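Local coordinates for outer membrane protein OMP121 (Bacteroides thetaiotaomicron, PDB 5FQ8) that probably carries nutrients across the bacterial outer membrane as a TonB-dependent receptor and binds metal ions, calcium among them, at residues 196-200 with 238-242; 850-854 with 877-883; 855-861 with 872-878. One frame throughout, in Å; residues are numbered along the deposited sequence.

Contact 1: residues 196-200 with 238-242; sequences NEFGM and YVAMP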
loop_
_atom_site.group_PDB
_atom_site.type_symbol
_atom_site.label_atom_id
_atom_site.label_comp_id
_atom_site.label_asym_id
_atom_site.label_seq_id
_atom_site.Cartn_x
_atom_site.Cartn_y
_atom_site.Cartn_z
ATOM N N ASN B 196 12.107 -37.690 25.994
ATOM C CA ASN B 196 11.034 -38.581 25.566
ATOM C C ASN B 196 10.401 -39.284 26.758
ATOM O O ASN B 196 9.914 -40.404 26.638
ATOM C CB ASN B 196 11.512 -39.618 24.540
ATOM C CG ASN B 196 11.881 -38.997 23.194
ATOM O OD1 ASN B 196 11.016 -38.569 22.434
ATOM N ND2 ASN B 196 13.163 -38.993 22.880
ATOM N N GLU B 197 10.404 -38.634 27.916
ATOM C CA GLU B 197 9.884 -39.235 29.130
ATOM C C GLU B 197 8.443 -38.839 29.417
ATOM O O GLU B 197 7.659 -39.677 29.872
ATOM C CB GLU B 197 10.775 -38.847 30.309
ATOM C CG GLU B 197 10.744 -39.811 31.474
ATOM C CD GLU B 197 11.666 -39.400 32.601
ATOM O OE1 GLU B 197 12.562 -38.564 32.371
ATOM O OE2 GLU B 197 11.489 -39.919 33.719
ATOM N N PHE B 198 8.067 -37.593 29.134
ATOM C CA PHE B 198 6.743 -37.074 29.451
ATOM C C PHE B 198 6.088 -36.501 28.200
ATOM O O PHE B 198 6.758 -35.994 27.302
ATOM C CB PHE B 198 6.822 -36.001 30.539
ATOM C CG PHE B 198 7.779 -36.321 31.650
ATOM C CD1 PHE B 198 7.370 -37.060 32.743
ATOM C CD2 PHE B 198 9.085 -35.874 31.602
ATOM C CE1 PHE B 198 8.239 -37.346 33.751
ATOM C CE2 PHE B 198 9.963 -36.155 32.616
ATOM C CZ PHE B 198 9.538 -36.893 33.691
ATOM N N GLY B 199 4.758 -36.555 28.156
ATOM C CA GLY B 199 4.018 -36.154 26.993
ATOM C C GLY B 199 3.183 -34.906 27.197
ATOM O O GLY B 199 3.439 -34.081 28.087
ATOM N N MET B 200 2.171 -34.767 26.347
ATOM C CA MET B 200 1.360 -33.562 26.296
ATOM C C MET B 200 0.740 -33.255 27.642
ATOM O O MET B 200 0.067 -34.095 28.234
ATOM C CB MET B 200 0.257 -33.736 25.257
ATOM C CG MET B 200 -0.780 -32.631 25.210
ATOM S SD MET B 200 -1.964 -32.961 23.936
ATOM C CE MET B 200 -2.311 -34.665 24.259
ATOM N N TYR B 238 -0.519 -43.471 24.746
ATOM C CA TYR B 238 0.303 -42.407 25.312
ATOM C C TYR B 238 1.757 -42.872 25.327
ATOM O O TYR B 238 2.280 -43.373 26.321
ATOM C CB TYR B 238 -0.212 -42.041 26.697
ATOM C CG TYR B 238 0.317 -40.742 27.234
ATOM C CD1 TYR B 238 0.358 -39.611 26.438
ATOM C CD2 TYR B 238 0.758 -40.642 28.540
ATOM C CE1 TYR B 238 0.836 -38.425 26.917
ATOM C CE2 TYR B 238 1.237 -39.454 29.029
ATOM C CZ TYR B 238 1.272 -38.349 28.207
ATOM O OH TYR B 238 1.742 -37.150 28.654
ATOM N N VAL B 239 2.418 -42.718 24.181
ATOM C CA VAL B 239 3.803 -43.134 24.023
ATOM C C VAL B 239 4.571 -42.017 23.352
ATOM O O VAL B 239 3.994 -41.116 22.749
ATOM C CB VAL B 239 3.949 -44.431 23.199
ATOM C CG1 VAL B 239 3.299 -45.589 23.902
ATOM C CG2 VAL B 239 3.353 -44.252 21.840
ATOM N N ALA B 240 5.888 -42.093 23.442
ATOM C CA ALA B 240 6.729 -41.081 22.827
ATOM C C ALA B 240 6.969 -41.393 21.358
ATOM O O ALA B 240 7.023 -42.551 20.946
ATOM C CB ALA B 240 8.069 -40.983 23.548
ATOM N N MET B 241 7.119 -40.338 20.564
ATOM C CA MET B 241 7.434 -40.453 19.146
ATOM C C MET B 241 8.724 -39.688 18.899
ATOM O O MET B 241 8.701 -38.560 18.392
ATOM C CB MET B 241 6.293 -39.924 18.291
ATOM C CG MET B 241 5.015 -40.654 18.493
ATOM S SD MET B 241 4.218 -40.803 16.930
ATOM C CE MET B 241 2.693 -41.596 17.332
ATOM N N PRO B 242 9.869 -40.286 19.219
ATOM C CA PRO B 242 11.113 -39.513 19.264
ATOM C C PRO B 242 11.526 -38.941 17.934
ATOM O O PRO B 242 12.261 -37.953 17.898
ATOM C CB PRO B 242 12.130 -40.542 19.763
ATOM C CG PRO B 242 11.331 -41.588 20.412
ATOM C CD PRO B 242 10.074 -41.672 19.651
#
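Asn196 and Pro242 meet at one end of this contact with their side chains crossing at about a right angle. The amide of Asn196 lies against the proline ring, and its OD1 is 3.5 Å from Pro242 CB. The same oxygen is turned toward the proline backbone, 3.3 Å from Pro242 CA. Its hydrogen bond comes from elsewhere, from Arg339 NH2, and toward Pro242 the amide makes van der Waals contact alone. The torsion that places it there sets Asn196 CG beside its own backbone N and anti to the carbonyl carbon (chi1 -68°).

Next along, Ala240 points its methyl at the asparagine, with Ala240 CB 3.8 Å from Asn196 CB. A side chain this small lets the two loops come together at their closest backbone approach, 5.7 Å from Asn196 CA to Ala240 CA.

Tyr238 makes the other end. With CG anti to the backbone N (chi1 -165°), its long side chain reaches across and sets the hydroxyl against the backbone of 199-200. Tyr238 OH is 3.0 Å from Gly199 CA, and it has a weak hydrogen bond with Pro216 O. Met200 N lies in the plane of the phenol at its edge, but it is poorly angled toward the hydroxyl and bonds instead to Asp340 OD1.

Glu197, a calcium ligand in a structure of this protein, points away from 238-242; here it does not bind the ion and forms a salt bridge with Arg217. The two irregular loops follow strands 177-188 and 232-237, and Tyr238 is enclosed by Phe218, by His206 of strand 205-206, edge-to-face, and by Gln223 of strand 222-225.

Contact 2: residues 850-854 with 877-883; sequences DRNPL and PITSSNI. With CA (calcium ion), chain N.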
loop_
_atom_site.group_PDB
_atom_site.type_symbol
_atom_site.label_atom_id
_atom_site.label_comp_id
_atom_site.label_asym_id
_atom_site.label_seq_id
_atom_site.Cartn_x
_atom_site.Cartn_y
_atom_site.Cartn_z
ATOM N N ASP B 850 13.526 -35.982 37.279
ATOM C CA ASP B 850 12.359 -36.804 36.992
ATOM C C ASP B 850 11.093 -36.014 37.288
ATOM O O ASP B 850 10.021 -36.571 37.531
ATOM C CB ASP B 850 12.398 -38.121 37.760
ATOM C CG ASP B 850 13.649 -38.918 37.463
ATOM O OD1 ASP B 850 14.728 -38.304 37.320
ATOM O OD2 ASP B 850 13.517 -40.152 37.429
ATOM N N ARG B 851 11.250 -34.695 37.282
ATOM C CA ARG B 851 10.163 -33.745 37.416
ATOM C C ARG B 851 9.407 -33.931 38.729
ATOM O O ARG B 851 8.229 -33.596 38.845
ATOM C CB ARG B 851 9.242 -33.816 36.199
ATOM C CG ARG B 851 9.845 -33.069 35.036
ATOM C CD ARG B 851 8.959 -33.074 33.828
ATOM N NE ARG B 851 9.641 -32.456 32.705
ATOM C CZ ARG B 851 9.202 -32.505 31.456
ATOM N NH1 ARG B 851 8.081 -33.138 31.188
ATOM N NH2 ARG B 851 9.877 -31.916 30.483
ATOM N N ASN B 852 10.088 -34.439 39.720
ATOM C CA ASN B 852 9.521 -34.513 41.045
ATOM C C ASN B 852 9.770 -33.209 41.790
ATOM O O ASN B 852 10.710 -32.481 41.475
ATOM C CB ASN B 852 10.138 -35.664 41.808
ATOM C CG ASN B 852 9.785 -36.985 41.218
ATOM O OD1 ASN B 852 8.646 -37.222 40.840
ATOM N ND2 ASN B 852 10.768 -37.862 41.121
ATOM N N PRO B 853 8.936 -32.889 42.774
ATOM C CA PRO B 853 9.114 -31.643 43.522
ATOM C C PRO B 853 10.517 -31.539 44.061
ATOM O O PRO B 853 11.070 -32.503 44.573
ATOM C CB PRO B 853 8.087 -31.764 44.645
ATOM C CG PRO B 853 7.716 -33.179 44.693
ATOM C CD PRO B 853 7.802 -33.656 43.295
ATOM N N LEU B 854 11.113 -30.375 43.924
ATOM C CA LEU B 854 12.530 -30.294 44.206
ATOM C C LEU B 854 12.865 -28.952 44.814
ATOM O O LEU B 854 12.262 -27.935 44.482
ATOM C CB LEU B 854 13.348 -30.520 42.946
ATOM C CG LEU B 854 13.330 -29.414 41.911
ATOM C CD1 LEU B 854 14.628 -28.664 41.941
ATOM C CD2 LEU B 854 13.102 -30.036 40.586
ATOM N N PRO B 877 9.940 -26.340 48.402
ATOM C CA PRO B 877 10.139 -27.013 47.124
ATOM C C PRO B 877 9.450 -26.272 45.995
ATOM O O PRO B 877 8.493 -25.525 46.191
ATOM C CB PRO B 877 9.490 -28.377 47.353
ATOM C CG PRO B 877 8.408 -28.092 48.310
ATOM C CD PRO B 877 8.943 -27.035 49.232
ATOM N N ILE B 878 9.981 -26.476 44.800
ATOM C CA ILE B 878 9.254 -26.132 43.591
ATOM C C ILE B 878 8.301 -27.280 43.315
ATOM O O ILE B 878 8.729 -28.414 43.114
ATOM C CB ILE B 878 10.204 -25.909 42.410
ATOM C CG1 ILE B 878 11.148 -24.753 42.686
ATOM C CG2 ILE B 878 9.416 -25.617 41.190
ATOM C CD1 ILE B 878 12.180 -24.585 41.600
ATOM N N THR B 879 7.014 -27.002 43.340
ATOM C CA THR B 879 6.063 -28.088 43.228
ATOM C C THR B 879 6.047 -28.642 41.814
ATOM O O THR B 879 6.490 -28.002 40.861
ATOM C CB THR B 879 4.660 -27.621 43.616
ATOM O OG1 THR B 879 4.260 -26.539 42.768
ATOM C CG2 THR B 879 4.644 -27.157 45.058
ATOM N N SER B 880 5.539 -29.864 41.696
ATOM C CA SER B 880 5.363 -30.475 40.390
ATOM C C SER B 880 4.632 -29.538 39.459
ATOM O O SER B 880 5.018 -29.366 38.300
ATOM C CB SER B 880 4.572 -31.764 40.531
ATOM O OG SER B 880 5.016 -32.474 41.658
ATOM N N SER B 881 3.580 -28.903 39.970
ATOM C CA SER B 881 2.747 -28.052 39.144
ATOM C C SER B 881 3.494 -26.822 38.663
ATOM O O SER B 881 3.098 -26.217 37.663
ATOM C CB SER B 881 1.497 -27.645 39.927
ATOM O OG SER B 881 0.551 -27.005 39.091
ATOM N N ASN B 882 4.566 -26.433 39.342
ATOM C CA ASN B 882 5.299 -25.243 38.939
ATOM C C ASN B 882 6.637 -25.543 38.280
ATOM O O ASN B 882 7.339 -24.604 37.900
ATOM C CB ASN B 882 5.544 -24.325 40.138
ATOM C CG ASN B 882 4.295 -23.595 40.596
ATOM O OD1 ASN B 882 3.372 -23.349 39.831
ATOM N ND2 ASN B 882 4.275 -23.238 41.865
ATOM N N ILE B 883 7.008 -26.812 38.118
ATOM C CA ILE B 883 8.301 -27.116 37.515
ATOM C C ILE B 883 8.360 -26.585 36.095
ATOM O O ILE B 883 9.400 -26.093 35.648
ATOM C CB ILE B 883 8.581 -28.628 37.576
ATOM C CG1 ILE B 883 9.126 -28.992 38.946
ATOM C CG2 ILE B 883 9.579 -29.051 36.515
ATOM C CD1 ILE B 883 9.686 -30.353 39.012
HETATM CA CA CA N . 15.369 -39.192 35.631
HETATM O O HOH W 1 16.980 -39.180 34.017
#
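Leu854 and Ile878 form a single antiparallel bridge, a hydrogen-bonded pair at the base of the hairpin made by strands 859-865 and 868-873. Each residue gives one bond and takes one: Leu854 N donates to Ile878 O at 3.2 Å, and Ile878 N returns a shorter bond to Leu854 O at 2.7 Å, nearly straight at 165°. Pro853, which has no N-H to offer, adds a CA-H...O contact to the same Ile878 O, and Pro877 CA does likewise to Leu854 O.

Beyond the bridge, near the start of helix 880-889, the chain is turned by bonds from Asn882 N to Thr879 O and from Ile883 N to Ser880 O. That turn directs Ile883 back at the loop. With CG1 beside the backbone N and anti to the carbonyl carbon (chi1 -82°), its CD1 methyl is carried to the 850-854 loop. There it touches Leu854 CD2 at 3.8 Å, the two branched side chains crossing at about a right angle, and also lies 3.4 Å from Asn852 O. Isoleucine is long enough for this one methyl to reach the carbonyl of Arg851 as well. Ser880 packs its OG on the ring of Pro853, 3.4 Å from Pro853 CD, while the hydroxyl is hydrogen-bonded to an acidic side chain of a neighbouring protein chain.

At the far end of the loop Asp850 turns away from 877-883 and holds the calcium ion unevenly with both carboxylate oxygens, OD1 at 2.0 Å and OD2 at 2.8 Å, with a water as a further ligand. The guanidinium of the adjoining Arg851 is fixed by Thr846 OG1 and by the carbonyls of Gly841 and Ser213.

Contact 3: residues 855-861 with 872-878; sequences IVPNSVN and VENTTPI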
loop_
_atom_site.group_PDB
_atom_site.type_symbol
_atom_site.label_atom_id
_atom_site.label_comp_id
_atom_site.label_asym_id
_atom_site.label_seq_id
_atom_site.Cartn_x
_atom_site.Cartn_y
_atom_site.Cartn_z
ATOM N N ILE B 855 13.838 -28.965 45.709
ATOM C CA ILE B 855 14.383 -27.750 46.285
ATOM C C ILE B 855 15.664 -27.419 45.551
ATOM O O ILE B 855 16.582 -28.236 45.500
ATOM C CB ILE B 855 14.622 -27.900 47.793
ATOM C CG1 ILE B 855 13.293 -27.854 48.539
ATOM C CG2 ILE B 855 15.512 -26.795 48.281
ATOM C CD1 ILE B 855 13.398 -27.992 50.022
ATOM N N VAL B 856 15.707 -26.240 44.953
ATOM C CA VAL B 856 16.895 -25.757 44.259
ATOM C C VAL B 856 18.097 -25.967 45.166
ATOM O O VAL B 856 18.074 -25.538 46.317
ATOM C CB VAL B 856 16.742 -24.280 43.864
ATOM C CG1 VAL B 856 18.028 -23.753 43.274
ATOM C CG2 VAL B 856 15.625 -24.128 42.877
ATOM N N PRO B 857 19.136 -26.653 44.714
ATOM C CA PRO B 857 20.284 -26.890 45.584
ATOM C C PRO B 857 20.990 -25.589 45.929
ATOM O O PRO B 857 21.175 -24.723 45.072
ATOM C CB PRO B 857 21.167 -27.823 44.746
ATOM C CG PRO B 857 20.221 -28.531 43.893
ATOM C CD PRO B 857 19.220 -27.479 43.504
ATOM N N ASN B 858 21.356 -25.461 47.208
ATOM C CA ASN B 858 22.068 -24.313 47.764
ATOM C C ASN B 858 21.171 -23.102 47.946
ATOM O O ASN B 858 21.651 -21.972 47.920
ATOM C CB ASN B 858 23.257 -23.918 46.885
ATOM C CG ASN B 858 24.572 -24.253 47.522
ATOM O OD1 ASN B 858 24.663 -25.185 48.321
ATOM N ND2 ASN B 858 25.604 -23.491 47.184
ATOM N N SER B 859 19.885 -23.314 48.145
ATOM C CA SER B 859 18.940 -22.213 48.125
ATOM C C SER B 859 18.801 -21.570 49.494
ATOM O O SER B 859 18.845 -22.242 50.523
ATOM C CB SER B 859 17.581 -22.704 47.640
ATOM O OG SER B 859 17.178 -23.869 48.329
ATOM N N VAL B 860 18.637 -20.254 49.499
ATOM C CA VAL B 860 18.340 -19.507 50.706
ATOM C C VAL B 860 17.052 -18.737 50.491
ATOM O O VAL B 860 16.504 -18.696 49.395
ATOM C CB VAL B 860 19.471 -18.546 51.086
ATOM C CG1 VAL B 860 20.766 -19.299 51.175
ATOM C CG2 VAL B 860 19.560 -17.453 50.062
ATOM N N ASN B 861 16.564 -18.137 51.562
ATOM C CA ASN B 861 15.517 -17.137 51.490
ATOM C C ASN B 861 16.090 -15.843 52.030
ATOM O O ASN B 861 16.858 -15.859 52.983
ATOM C CB ASN B 861 14.284 -17.553 52.276
ATOM C CG ASN B 861 13.643 -18.794 51.720
ATOM O OD1 ASN B 861 13.935 -19.188 50.611
ATOM N ND2 ASN B 861 12.767 -19.411 52.481
ATOM N N VAL B 872 18.387 -17.482 55.090
ATOM C CA VAL B 872 17.960 -18.693 55.782
ATOM C C VAL B 872 17.881 -19.827 54.775
ATOM O O VAL B 872 17.423 -19.622 53.650
ATOM C CB VAL B 872 16.595 -18.487 56.464
ATOM C CG1 VAL B 872 16.074 -19.796 57.007
ATOM C CG2 VAL B 872 16.711 -17.473 57.561
ATOM N N GLU B 873 18.323 -21.022 55.174
ATOM C CA GLU B 873 18.200 -22.191 54.311
ATOM C C GLU B 873 16.777 -22.320 53.803
ATOM O O GLU B 873 15.819 -22.260 54.574
ATOM C CB GLU B 873 18.598 -23.470 55.047
ATOM C CG GLU B 873 18.286 -24.734 54.239
ATOM C CD GLU B 873 18.549 -26.034 54.980
ATOM O OE1 GLU B 873 19.380 -26.039 55.906
ATOM O OE2 GLU B 873 17.914 -27.052 54.633
ATOM N N ASN B 874 16.646 -22.491 52.501
ATOM C CA ASN B 874 15.337 -22.546 51.890
ATOM C C ASN B 874 14.704 -23.906 52.109
ATOM O O ASN B 874 15.305 -24.936 51.818
ATOM C CB ASN B 874 15.430 -22.257 50.403
ATOM C CG ASN B 874 14.172 -22.627 49.690
ATOM O OD1 ASN B 874 13.080 -22.298 50.135
ATOM N ND2 ASN B 874 14.305 -23.357 48.599
ATOM N N THR B 875 13.472 -23.898 52.585
ATOM C CA THR B 875 12.708 -25.106 52.818
ATOM C C THR B 875 11.646 -25.350 51.760
ATOM O O THR B 875 11.010 -26.407 51.771
ATOM C CB THR B 875 12.056 -25.006 54.188
ATOM O OG1 THR B 875 13.031 -24.516 55.097
ATOM C CG2 THR B 875 11.598 -26.339 54.670
ATOM N N THR B 876 11.440 -24.410 50.844
ATOM C CA THR B 876 10.296 -24.490 49.962
ATOM C C THR B 876 10.649 -25.267 48.711
ATOM O O THR B 876 11.594 -24.892 48.010
ATOM C CB THR B 876 9.802 -23.117 49.578
ATOM O OG1 THR B 876 9.636 -22.320 50.752
ATOM C CG2 THR B 876 8.475 -23.264 48.938
ATOM N N PRO B 877 9.940 -26.340 48.402
ATOM C CA PRO B 877 10.139 -27.013 47.124
ATOM C C PRO B 877 9.450 -26.272 45.995
ATOM O O PRO B 877 8.493 -25.525 46.191
ATOM C CB PRO B 877 9.490 -28.377 47.353
ATOM C CG PRO B 877 8.408 -28.092 48.310
ATOM C CD PRO B 877 8.943 -27.035 49.232
ATOM N N ILE B 878 9.981 -26.476 44.800
ATOM C CA ILE B 878 9.254 -26.132 43.591
ATOM C C ILE B 878 8.301 -27.280 43.315
ATOM O O ILE B 878 8.729 -28.414 43.114
ATOM C CB ILE B 878 10.204 -25.909 42.410
ATOM C CG1 ILE B 878 11.148 -24.753 42.686
ATOM C CG2 ILE B 878 9.416 -25.617 41.190
ATOM C CD1 ILE B 878 12.180 -24.585 41.600
HETATM O O HOH W 2 13.534 -24.163 45.307
#
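Asn874 and Ser859 face each other at the centre of this contact and satisfy each other through both backbone and side chain. Asn874 N donates to Ser859 O at 3.0 Å, approaching from above the carbonyl plane rather than along a lone pair. Asn874 ND2 gives a second bond to Ser859 OG at 2.9 Å, with the hydroxyl lying in the amide plane. Ser859 OG in turn donates to Val856 O at 2.8 Å, so the small hydroxyl relays between amide and carbonyl, a task that suits serine.

Because Asn874 CG stands anti to the backbone N (chi1 166°), the amide extends toward Ser859, while OD1, and ND2 a second time, bond within its own segment. OD1 accepts from Thr876 N at 2.8 Å, an Asx turn, and ND2 also donates to Thr876 O. Three bonds thus fix the rotation of this buried amide, and an alanine here would probably leave Thr876 N without its acceptor and Ser859 OG without its donor.

Val856 N is satisfied by a water that accepts from it and bonds weakly to Thr876 O. The apolar side chains fill in alongside: Ile855 CG1 packs on Pro877 CB, and Val856 CG2 meets Ile878 CD1 at 3.7 Å. Thr876 OG1 is taken by Ser781 O.

Further up, Asn861 N donates to Val872 O at 2.7 Å and Val872 N to Asn861 O at 3.1 Å, while Val860 and Glu873 form the non-hydrogen-bonded pair. Val860 also bonds through its backbone to Ile777 and Val779. Together with the type II turn from Val856 to Ser859, where Asn858 readily takes the positive phi of 75°, this is the base of an antiparallel beta hairpin, strands 859-865 and 868-873.

From the N terminus, contact 1 comes first: it closes the chain between 196 and 242, an excursion with several short strands that leaves after barrel strand 177-188 and returns before strand 252-264. Contacts 2 and 3 follow far along the sequence, in series with it. Contact 2 closes the outer loop, 850 to 883, and contact 3 lies within it, where pairing resumes, one residue out of register, beyond the turn at 856-859; the two share Pro877 and Ile878. Contact 2 thus links the hairpin base to helix 880-889. Contacts 1 and 2 touch through Phe198 and Arg851, near Glu197 and the calcium-binding Asp850, whereas contact 3 stays about 13 Å from contact 1 at the nearest atoms.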